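Local coordinates for protein mandalate racemase/muconate lactonizing enzyme (Unidentified, PDB 4E4U) that probably works as an enolase-superfamily enzyme of the mandelate racemase/muconate lactonizing type, acting by removal of a proton next to a substrate carboxylate, at residues D56-E59 against R60-N64; V70-L73 against F74-Y78; L181-L184 against D185-L189; C191-V194 against R195-V198. All coordinates share one frame; numbering follows the deposited sequence. Where two conformers were deposited one is given.

All four contacts are local, each between neighbouring turns of one helix or, in contact 1, between a helix end and the turn that follows; none closes a long loop, and they run in series without nesting or crossing. Contact 1 ends helix 47-61 and contact 2 lies in helix 70-79, both in the N-terminal domain; a short connection lets them touch, His-61 O of contact 1 lying 2.8 Å from Arg-72 NH2 of contact 2. The chain then passes to the barrel domain, where contacts 3 and 4 share helix 181-198, their centres about 14 Å apart. The two pairs stand on opposite sides of the chain's centre, contacts 1 and 3 about 50 Å apart between centres.

Contact 1 (D56-E59 against R60-N64)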
loop_
_atom_site.group_PDB
_atom_site.type_symbol
_atom_site.label_atom_id
_atom_site.label_comp_id
_atom_site.label_asym_id
_atom_site.label_seq_id
_atom_site.Cartn_x
_atom_site.Cartn_y
_atom_site.Cartn_z
ATOM N N ASP A 56 -8.364 10.647 43.968
ATOM C CA ASP A 56 -6.955 10.450 43.667
ATOM C C ASP A 56 -6.499 11.313 42.492
ATOM O O ASP A 56 -5.467 11.986 42.565
ATOM C CB ASP A 56 -6.690 8.974 43.378
ATOM C CG ASP A 56 -5.214 8.659 43.273
ATOM O OD1 ASP A 56 -4.554 8.592 44.333
ATOM O OD2 ASP A 56 -4.717 8.471 42.142
ATOM N N VAL A 57 -7.271 11.302 41.411
ATOM C CA VAL A 57 -6.919 12.076 40.226
ATOM C C VAL A 57 -6.920 13.567 40.554
ATOM O O VAL A 57 -6.016 14.305 40.168
ATOM C CB VAL A 57 -7.899 11.796 39.073
ATOM C CG1 VAL A 57 -7.573 12.664 37.858
ATOM C CG2 VAL A 57 -7.868 10.311 38.698
ATOM N N PHE A 58 -7.949 14.006 41.266
ATOM C CA PHE A 58 -8.062 15.408 41.636
ATOM C C PHE A 58 -6.872 15.868 42.475
ATOM O O PHE A 58 -6.241 16.891 42.183
ATOM C CB PHE A 58 -9.361 15.655 42.398
ATOM C CG PHE A 58 -9.470 17.042 42.943
ATOM C CD1 PHE A 58 -9.755 18.104 42.095
ATOM C CD2 PHE A 58 -9.274 17.295 44.292
ATOM C CE1 PHE A 58 -9.841 19.395 42.582
ATOM C CE2 PHE A 58 -9.363 18.588 44.790
ATOM C CZ PHE A 58 -9.650 19.638 43.934
ATOM N N GLU A 59 -6.551 15.104 43.511
ATOM C CA GLU A 59 -5.457 15.478 44.399
ATOM C C GLU A 59 -4.122 15.565 43.660
ATOM O O GLU A 59 -3.365 16.516 43.860
ATOM C CB GLU A 59 -5.358 14.490 45.563
ATOM C CG GLU A 59 -6.513 14.586 46.541
ATOM C CD GLU A 59 -6.603 13.383 47.462
ATOM O OE1 GLU A 59 -5.746 12.479 47.354
ATOM O OE2 GLU A 59 -7.541 13.339 48.285
ATOM N N ARG A 60 -3.841 14.589 42.800
ATOM C CA ARG A 60 -2.548 14.536 42.127
ATOM C C ARG A 60 -2.419 15.539 40.998
ATOM O O ARG A 60 -1.339 16.084 40.785
ATOM C CB ARG A 60 -2.267 13.130 41.574
ATOM C CG ARG A 60 -2.130 12.078 42.639
ATOM C CD ARG A 60 -1.893 10.701 42.035
ATOM N NE ARG A 60 -2.145 9.706 43.064
ATOM C CZ ARG A 60 -1.283 9.392 44.022
ATOM N NH1 ARG A 60 -0.082 9.962 44.056
ATOM N NH2 ARG A 60 -1.618 8.496 44.938
ATOM N N HIS A 61 -3.508 15.778 40.268
ATOM C CA HIS A 61 -3.386 16.427 38.966
ATOM C C HIS A 61 -4.146 17.742 38.799
ATOM O O HIS A 61 -3.981 18.398 37.778
ATOM C CB HIS A 61 -3.779 15.452 37.841
ATOM C CG HIS A 61 -3.029 14.160 37.878
ATOM N ND1 HIS A 61 -1.657 14.078 37.777
ATOM C CD2 HIS A 61 -3.473 12.876 38.003
ATOM C CE1 HIS A 61 -1.284 12.821 37.842
ATOM N NE2 HIS A 61 -2.358 12.066 37.976
ATOM N N LEU A 62 -4.968 18.138 39.775
ATOM C CA LEU A 62 -5.766 19.360 39.607
ATOM C C LEU A 62 -5.794 20.280 40.828
ATOM O O LEU A 62 -5.839 21.499 40.679
ATOM C CB LEU A 62 -7.201 19.040 39.168
ATOM C CG LEU A 62 -8.088 20.244 38.815
ATOM C CD1 LEU A 62 -7.423 21.144 37.763
ATOM C CD2 LEU A 62 -9.454 19.781 38.339
ATOM N N LEU A 63 -5.788 19.706 42.028
ATOM C CA LEU A 63 -5.815 20.513 43.243
ATOM C C LEU A 63 -4.744 21.604 43.207
ATOM O O LEU A 63 -3.576 21.328 42.916
ATOM C CB LEU A 63 -5.637 19.634 44.481
ATOM C CG LEU A 63 -5.529 20.374 45.820
ATOM C CD1 LEU A 63 -6.810 21.148 46.147
ATOM C CD2 LEU A 63 -5.186 19.415 46.950
ATOM N N ASN A 64 -5.178 22.840 43.457
ATOM C CA ASN A 64 -4.327 24.030 43.487
ATOM C C ASN A 64 -3.791 24.507 42.142
ATOM O O ASN A 64 -2.882 25.338 42.093
ATOM C CB ASN A 64 -3.213 23.893 44.530
ATOM C CG ASN A 64 -3.751 23.908 45.938
ATOM O OD1 ASN A 64 -4.681 24.655 46.244
ATOM N ND2 ASN A 64 -3.194 23.071 46.796
HETATM O O HOH W 1 -2.398 18.837 42.491
#
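The last turn of helix 47-61, in the N-terminal domain of an enolase-superfamily fold, sets Asp-56 against Arg-60 and Phe-58 against Leu-62 and Leu-63. Asp-56 and Arg-60 are one helical turn apart, the spacing at which a short acid and a long base can pair. The guanidinium takes the carboxylate side-on: NE lies 3.0 Å from Asp-56 OD2, almost in the guanidinium plane, while NH2 reaches the syn lone pair of Asp-56 OD1 at 3.0 Å. The two planes are turned 53° from each other, so the grip is bidentate but not flat. It is made possible by the Arg-60 chain, which runs extended from CG to NE back along the helix. Both groups have further partners on the second subunit, where Gly-46 N donates to Asp-56 OD2 and Glu-384 O accepts from Arg-60 NH1.

On the inner side, Leu-63 CB sits over a face of the Phe-58 ring, 4.3 Å from its centroid, in a CH-pi contact. Leu-62 CB meets CD1 of the ring at 4.0 Å, and the ring itself packs on Ile-3, Leu-6 and Leu-28 of the neighbouring sheet, where a large apolar residue belongs. Helical geometry is lost at Leu-62, and Phe-58 O serves two amides, Leu-62 N (3.0 Å) and Leu-63 N (2.9 Å), from opposite faces of its plane. A water donates to Glu-59 O and Leu-63 O, bridging the helix end to the turn. The ion pair, tied into the subunit interface, would be expected to keep both its groups charged.

Contact 2 (V70-L73 against F74-Y78); sequences VERL and FRQAY
Arg-72 and Gln-76 meet one turn apart on helix 70-79, a buried helix in which polar ends need partners. Their contact is carbon against nitrogen: Gln-76 CG lies 3.6 Å from Arg-72 NH1, with the guanidinium and amide planes only 8° from parallel. Chi1 of Gln-76 (-60°) sets CG beside the backbone N, 3.1 Å from Arg-72 O, and the bend at chi2 then turns the amide aside. Its NE2 donates to Glu-392 O of the second subunit, and NH2 of Arg-72 donates to His-61 O.

The backbone satisfies itself. Val-70 O, Glu-71 O, Arg-72 O and Leu-73 O accept in turn from the amides of Phe-74, Arg-75, Gln-76 and Ala-77, with Arg-75 N to Glu-71 O at 2.9 Å and Ala-77 N to Leu-73 O at 3.0 Å. Arg-75 has chi2 and chi3 bent, bringing one face of its guanidinium against Tyr-78, whose CD2 lies 3.7 Å above the plane; NE donates to Ala-173 O of the second subunit. Glu-71 OE2 is shared between two lysines, Lys-294 of its own chain and Lys-293 of the third subunit.

Leu-73 and Ala-77 turn instead to helix 88-109, where small and branched apolar side chains fit between helices. With two lysines around it, Glu-71 probably stays ionised, and Arg-72 NH2 and Arg-75 NE each donate to a carbonyl oxygen, so burial of these charges is paid for partly within the chain and partly by neighbouring subunits.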
loop_
_atom_site.group_PDB
_atom_site.type_symbol
_atom_site.label_atom_id
_atom_site.label_comp_id
_atom_site.label_asym_id
_atom_site.label_seq_id
_atom_site.Cartn_x
_atom_site.Cartn_y
_atom_site.Cartn_z
ATOM N N VAL A 70 -6.012 23.636 30.814
ATOM C CA VAL A 70 -6.646 22.380 30.442
ATOM C C VAL A 70 -5.725 21.458 29.635
ATOM O O VAL A 70 -5.865 20.238 29.712
ATOM C CB VAL A 70 -8.009 22.606 29.722
ATOM C CG1 VAL A 70 -9.025 23.241 30.685
ATOM C CG2 VAL A 70 -7.845 23.460 28.469
ATOM N N GLU A 71 -4.800 22.022 28.856
ATOM C CA GLU A 71 -3.757 21.203 28.227
ATOM C C GLU A 71 -2.932 20.515 29.305
ATOM O O GLU A 71 -2.668 19.314 29.232
ATOM C CB GLU A 71 -2.817 22.048 27.363
ATOM C CG GLU A 71 -3.410 22.534 26.051
ATOM C CD GLU A 71 -3.299 21.524 24.923
ATOM O OE1 GLU A 71 -2.748 20.418 25.137
ATOM O OE2 GLU A 71 -3.744 21.846 23.799
ATOM N N ARG A 72 -2.514 21.291 30.301
ATOM C CA ARG A 72 -1.735 20.765 31.413
ATOM C C ARG A 72 -2.497 19.642 32.105
ATOM O O ARG A 72 -1.950 18.557 32.341
ATOM C CB ARG A 72 -1.442 21.888 32.410
ATOM C CG ARG A 72 -0.666 21.466 33.651
ATOM C CD ARG A 72 -1.081 22.324 34.866
ATOM N NE ARG A 72 -2.454 22.004 35.257
ATOM C CZ ARG A 72 -2.792 20.946 35.988
ATOM N NH1 ARG A 72 -1.854 20.119 36.445
ATOM N NH2 ARG A 72 -4.066 20.719 36.273
ATOM N N LEU A 73 -3.752 19.905 32.449
ATOM C CA LEU A 73 -4.573 18.899 33.112
ATOM C C LEU A 73 -4.647 17.604 32.311
ATOM O O LEU A 73 -4.425 16.512 32.851
ATOM C CB LEU A 73 -5.975 19.443 33.368
ATOM C CG LEU A 73 -7.005 18.454 33.913
ATOM C CD1 LEU A 73 -6.532 17.813 35.222
ATOM C CD2 LEU A 73 -8.349 19.152 34.085
ATOM N N PHE A 74 -4.959 17.714 31.023
ATOM C CA PHE A 74 -5.040 16.528 30.190
ATOM C C PHE A 74 -3.706 15.771 30.173
ATOM O O PHE A 74 -3.675 14.554 30.379
ATOM C CB PHE A 74 -5.487 16.851 28.761
ATOM C CG PHE A 74 -5.533 15.636 27.881
ATOM C CD1 PHE A 74 -6.671 14.844 27.832
ATOM C CD2 PHE A 74 -4.411 15.240 27.164
ATOM C CE1 PHE A 74 -6.706 13.699 27.050
ATOM C CE2 PHE A 74 -4.434 14.098 26.390
ATOM C CZ PHE A 74 -5.574 13.323 26.332
ATOM N N ARG A 75 -2.608 16.486 29.925
ATOM C CA ARG A 75 -1.309 15.822 29.831
ATOM C C ARG A 75 -0.926 15.144 31.141
ATOM O O ARG A 75 -0.377 14.041 31.126
ATOM C CB ARG A 75 -0.198 16.790 29.399
ATOM C CG ARG A 75 -0.321 17.337 27.972
ATOM C CD ARG A 75 -0.439 16.256 26.904
ATOM N NE ARG A 75 0.636 15.274 26.961
ATOM C CZ ARG A 75 0.771 14.273 26.095
ATOM N NH1 ARG A 75 -0.082 14.153 25.084
ATOM N NH2 ARG A 75 1.765 13.401 26.233
ATOM N N GLN A 76 -1.197 15.792 32.271
ATOM C CA GLN A 76 -0.854 15.182 33.553
ATOM C C GLN A 76 -1.664 13.910 33.789
ATOM O O GLN A 76 -1.127 12.892 34.220
ATOM C CB GLN A 76 -1.065 16.157 34.720
ATOM C CG GLN A 76 -0.241 17.439 34.652
ATOM C CD GLN A 76 1.257 17.209 34.631
ATOM O OE1 GLN A 76 1.785 16.347 35.338
ATOM N NE2 GLN A 76 1.962 18.014 33.839
ATOM N N ALA A 77 -2.962 13.972 33.518
ATOM C CA ALA A 77 -3.820 12.808 33.717
ATOM C C ALA A 77 -3.452 11.672 32.766
ATOM O O ALA A 77 -3.353 10.513 33.167
ATOM C CB ALA A 77 -5.284 13.195 33.544
ATOM N N TYR A 78 -3.266 12.022 31.495
ATOM C CA TYR A 78 -2.905 11.072 30.450
ATOM C C TYR A 78 -1.592 10.351 30.749
ATOM O O TYR A 78 -1.400 9.211 30.342
ATOM C CB TYR A 78 -2.820 11.830 29.115
ATOM C CG TYR A 78 -2.524 10.991 27.894
ATOM C CD1 TYR A 78 -3.459 10.097 27.395
ATOM C CD2 TYR A 78 -1.319 11.119 27.218
ATOM C CE1 TYR A 78 -3.204 9.352 26.268
ATOM C CE2 TYR A 78 -1.047 10.368 26.089
ATOM C CZ TYR A 78 -1.995 9.481 25.618
ATOM O OH TYR A 78 -1.758 8.722 24.493
#

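Contact 3 (L181-L184 against D185-L189); sequences LEVL and DRCEL
Regular alpha-helical hydrogen bonds join 181-184 to 185-189, Leu-181 O accepting from Asp-185 N at 2.8 Å and Val-183 O from Cys-187 N at 2.9 Å. Val-183 and Arg-186 lie side by side and point the same way. The bend at chi3 of Arg-186 (71°) carries the guanidinium back along the helix until NH2 rests 3.8 Å from both CG1 and CG2 of Val-183, so that the beta-branched residue offers a two-methyl seat. The charge is met elsewhere: NE donates to Pro-167 O.

On another side of the valine, CG1 lies 4.2 Å from Cys-187 SG, a modest apolar contact suited to a small sulfur side chain. Asp-185 folds back toward the preceding turn, its CG set beside its own backbone N (chi1 -75°), and this brings CG within 3.2 Å of Leu-181 O. Two acceptors face each other there, and the carboxylate is bound away from the helix: OD1 forms a salt bridge with Arg-223, and OD2 is hydrogen-bonded to Ser-200 OG of the fourth subunit. Glu-182 points away from the following turn and pairs with Lys-201 of that same subunit, an acid placed near the N-terminal end of the helix, where a negative charge is probably welcome.

Leu-181 and Leu-184 pack on helix 214-224, the next in the ring. Helix 181-198 is the crossover between parallel strands 162-165 and 203-206, a right-handed beta-alpha-beta unit of the TIM-barrel type.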
loop_
_atom_site.group_PDB
_atom_site.type_symbol
_atom_site.label_atom_id
_atom_site.label_comp_id
_atom_site.label_asym_id
_atom_site.label_seq_id
_atom_site.Cartn_x
_atom_site.Cartn_y
_atom_site.Cartn_z
ATOM N N LEU A 181 -30.066 -16.083 11.280
ATOM C CA LEU A 181 -31.006 -15.640 10.252
ATOM C C LEU A 181 -32.252 -14.995 10.853
ATOM O O LEU A 181 -32.750 -14.005 10.326
ATOM C CB LEU A 181 -31.422 -16.806 9.359
ATOM C CG LEU A 181 -30.316 -17.320 8.443
ATOM C CD1 LEU A 181 -30.721 -18.674 7.889
ATOM C CD2 LEU A 181 -30.032 -16.330 7.318
ATOM N N GLU A 182 -32.772 -15.553 11.942
ATOM C CA GLU A 182 -33.956 -14.965 12.557
ATOM C C GLU A 182 -33.683 -13.554 13.079
ATOM O O GLU A 182 -34.536 -12.667 12.973
ATOM C CB GLU A 182 -34.501 -15.866 13.657
ATOM C CG GLU A 182 -35.194 -17.085 13.091
ATOM C CD GLU A 182 -35.747 -17.994 14.158
ATOM O OE1 GLU A 182 -35.033 -18.254 15.153
ATOM O OE2 GLU A 182 -36.895 -18.450 13.992
ATOM N N VAL A 183 -32.492 -13.328 13.626
ATOM C CA VAL A 183 -32.150 -11.990 14.093
ATOM C C VAL A 183 -31.923 -11.051 12.904
ATOM O O VAL A 183 -32.391 -9.914 12.920
ATOM C CB VAL A 183 -30.959 -12.009 15.066
ATOM C CG1 VAL A 183 -30.468 -10.599 15.364
ATOM C CG2 VAL A 183 -31.360 -12.720 16.356
ATOM N N LEU A 184 -31.244 -11.531 11.861
ATOM C CA LEU A 184 -31.074 -10.724 10.652
ATOM C C LEU A 184 -32.436 -10.332 10.079
ATOM O O LEU A 184 -32.645 -9.181 9.694
ATOM C CB LEU A 184 -30.246 -11.464 9.600
ATOM C CG LEU A 184 -28.773 -11.722 9.940
ATOM C CD1 LEU A 184 -28.148 -12.697 8.953
ATOM C CD2 LEU A 184 -27.992 -10.410 9.947
ATOM N N ASP A 185 -33.364 -11.287 10.034
ATOM C CA ASP A 185 -34.714 -11.012 9.552
ATOM C C ASP A 185 -35.392 -9.933 10.394
ATOM O O ASP A 185 -36.066 -9.048 9.866
ATOM C CB ASP A 185 -35.582 -12.274 9.615
ATOM C CG ASP A 185 -35.258 -13.286 8.526
ATOM O OD1 ASP A 185 -34.534 -12.953 7.567
ATOM O OD2 ASP A 185 -35.763 -14.424 8.628
ATOM N N ARG A 186 -35.228 -10.022 11.710
ATOM C CA ARG A 186 -35.853 -9.070 12.619
ATOM C C ARG A 186 -35.277 -7.670 12.416
ATOM O O ARG A 186 -36.010 -6.683 12.439
ATOM C CB ARG A 186 -35.678 -9.516 14.072
ATOM C CG ARG A 186 -36.302 -8.574 15.080
ATOM C CD ARG A 186 -36.171 -9.127 16.481
ATOM N NE ARG A 186 -34.785 -9.080 16.941
ATOM C CZ ARG A 186 -34.238 -9.951 17.785
ATOM N NH1 ARG A 186 -34.935 -10.982 18.247
ATOM N NH2 ARG A 186 -32.978 -9.804 18.157
ATOM N N CYS A 187 -33.967 -7.586 12.207
ATOM C CA CYS A 187 -33.323 -6.293 11.976
ATOM C C CYS A 187 -33.905 -5.621 10.739
ATOM O O CYS A 187 -34.222 -4.426 10.748
ATOM C CB CYS A 187 -31.811 -6.457 11.797
ATOM S SG CYS A 187 -30.927 -6.927 13.290
ATOM N N GLU A 188 -34.064 -6.409 9.682
ATOM C CA GLU A 188 -34.629 -5.926 8.434
ATOM C C GLU A 188 -36.081 -5.488 8.633
ATOM O O GLU A 188 -36.502 -4.447 8.115
ATOM C CB GLU A 188 -34.551 -7.035 7.385
ATOM C CG GLU A 188 -34.262 -6.550 5.999
ATOM C CD GLU A 188 -34.202 -7.672 4.985
ATOM O OE1 GLU A 188 -33.619 -8.751 5.274
ATOM O OE2 GLU A 188 -34.735 -7.459 3.884
ATOM N N LEU A 189 -36.846 -6.284 9.380
ATOM C CA LEU A 189 -38.259 -5.992 9.627
ATOM C C LEU A 189 -38.455 -4.708 10.432
ATOM O O LEU A 189 -39.373 -3.935 10.153
ATOM C CB LEU A 189 -38.941 -7.169 10.326
ATOM C CG LEU A 189 -40.448 -7.010 10.521
ATOM C CD1 LEU A 189 -41.147 -6.819 9.180
ATOM C CD2 LEU A 189 -41.020 -8.209 11.252
#

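Contact 4 (C191-V194 against R195-V198)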
loop_
_atom_site.group_PDB
_atom_site.type_symbol
_atom_site.label_atom_id
_atom_site.label_comp_id
_atom_site.label_asym_id
_atom_site.label_seq_id
_atom_site.Cartn_x
_atom_site.Cartn_y
_atom_site.Cartn_z
ATOM N N CYS A 191 -36.441 -2.133 10.365
ATOM C CA CYS A 191 -36.193 -1.045 9.426
ATOM C C CYS A 191 -37.378 -0.842 8.491
ATOM O O CYS A 191 -37.777 0.290 8.221
ATOM C CB CYS A 191 -34.904 -1.270 8.632
ATOM S SG CYS A 191 -33.425 -1.071 9.627
ATOM N N ARG A 192 -37.955 -1.942 8.015
ATOM C CA ARG A 192 -39.085 -1.858 7.103
ATOM C C ARG A 192 -40.269 -1.157 7.762
ATOM O O ARG A 192 -40.861 -0.239 7.182
ATOM C CB ARG A 192 -39.500 -3.254 6.646
ATOM C CG ARG A 192 -40.628 -3.240 5.637
ATOM C CD ARG A 192 -41.007 -4.650 5.211
ATOM N NE ARG A 192 -42.115 -4.643 4.262
ATOM C CZ ARG A 192 -41.966 -4.735 2.944
ATOM N NH1 ARG A 192 -40.752 -4.848 2.419
ATOM N NH2 ARG A 192 -43.028 -4.719 2.149
ATOM N N ARG A 193 -40.607 -1.590 8.972
ATOM C CA ARG A 193 -41.765 -1.041 9.674
ATOM C C ARG A 193 -41.556 0.407 10.107
ATOM O O ARG A 193 -42.466 1.225 9.994
ATOM C CB ARG A 193 -42.134 -1.914 10.875
ATOM C CG ARG A 193 -42.590 -3.320 10.503
ATOM C CD ARG A 193 -43.935 -3.322 9.790
ATOM N NE ARG A 193 -44.234 -4.637 9.224
ATOM C CZ ARG A 193 -44.619 -5.696 9.933
ATOM N NH1 ARG A 193 -44.755 -5.616 11.252
ATOM N NH2 ARG A 193 -44.866 -6.848 9.321
ATOM N N VAL A 194 -40.365 0.722 10.607
ATOM C CA VAL A 194 -40.068 2.094 11.017
ATOM C C VAL A 194 -40.041 3.019 9.795
ATOM O O VAL A 194 -40.620 4.101 9.835
ATOM C CB VAL A 194 -38.777 2.218 11.859
ATOM C CG1 VAL A 194 -38.499 3.680 12.186
ATOM C CG2 VAL A 194 -38.911 1.416 13.150
ATOM N N ARG A 195 -39.400 2.588 8.706
ATOM C CA ARG A 195 -39.420 3.379 7.475
ATOM C C ARG A 195 -40.851 3.643 6.997
ATOM O O ARG A 195 -41.170 4.763 6.601
ATOM C CB ARG A 195 -38.598 2.726 6.359
ATOM C CG ARG A 195 -38.724 3.438 5.011
ATOM C CD ARG A 195 -38.198 4.872 5.063
ATOM N NE ARG A 195 -36.739 4.906 5.129
ATOM C CZ ARG A 195 -36.034 5.777 5.849
ATOM N NH1 ARG A 195 -36.655 6.702 6.575
ATOM N NH2 ARG A 195 -34.707 5.721 5.845
ATOM N N GLU A 196 -41.710 2.624 7.040
ATOM C CA GLU A 196 -43.111 2.798 6.642
ATOM C C GLU A 196 -43.782 3.875 7.492
ATOM O O GLU A 196 -44.560 4.685 6.990
ATOM C CB GLU A 196 -43.887 1.479 6.771
ATOM C CG GLU A 196 -45.375 1.594 6.441
ATOM C CD GLU A 196 -46.153 0.295 6.653
ATOM O OE1 GLU A 196 -45.803 -0.488 7.567
ATOM O OE2 GLU A 196 -47.129 0.065 5.902
ATOM N N ALA A 197 -43.459 3.890 8.779
ATOM C CA ALA A 197 -44.085 4.818 9.715
ATOM C C ALA A 197 -43.589 6.259 9.575
ATOM O O ALA A 197 -44.357 7.192 9.789
ATOM C CB ALA A 197 -43.893 4.329 11.145
ATOM N N VAL A 198 -42.317 6.448 9.229
ATOM C CA VAL A 198 -41.747 7.792 9.188
ATOM C C VAL A 198 -41.567 8.347 7.777
ATOM O O VAL A 198 -41.365 9.552 7.609
ATOM C CB VAL A 198 -40.398 7.896 9.956
ATOM C CG1 VAL A 198 -40.564 7.398 11.386
ATOM C CG2 VAL A 198 -39.274 7.135 9.231
HETATM O O HOH W 2 -45.137 0.471 9.938
#
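Val-194 and Val-198 meet at the C-terminal end of helix 181-198, an outer helix of the TIM-barrel-like domain, where their CG1 methyls lie 4.3 Å apart. Beneath them the backbone bond is closed, Val-198 N reaching Val-194 O at 3.0 Å. The turn before it is held in the same way, Arg-195 N donating to Cys-191 O at 2.9 Å. Apolar, beta-branched residues suit this side because it faces inward: Val-194 packs on Val-163 and Phe-165 of strand 162-165 and on Leu-204 of strand 203-206, and Val-198 on Ala-152 and Val-156 of helix 145-158. Cys-191, small enough to fit close to the barrel wall, touches the same two strands.

The outer side is polar. In the conformer given, one of two modelled for Arg-193, this arginine runs alongside Glu-196 without joining charges and pairs through NH1 with Asp-146, while Glu-196 stretches out in extended form. A long, flexible arginine in the last turn, Arg-195 can reach carbonyls beyond the helix end. Its chain turns at chi2 (63°) and chi3 (73°), and this folding takes the guanidinium away from the preceding turn; there NH1 donates to Gly-199 O and Ala-202 O, and NH2 to Tyr-227 O. The first two carbonyls lie in the connection to strand 203-206, so the arginine links the helix end to it; Tyr-227 lies beyond helix 214-224.

Solvent completes the outer edge: a single water donates both to Arg-193 O, at 2.8 Å, and to Glu-196 OE1, at 2.6 Å.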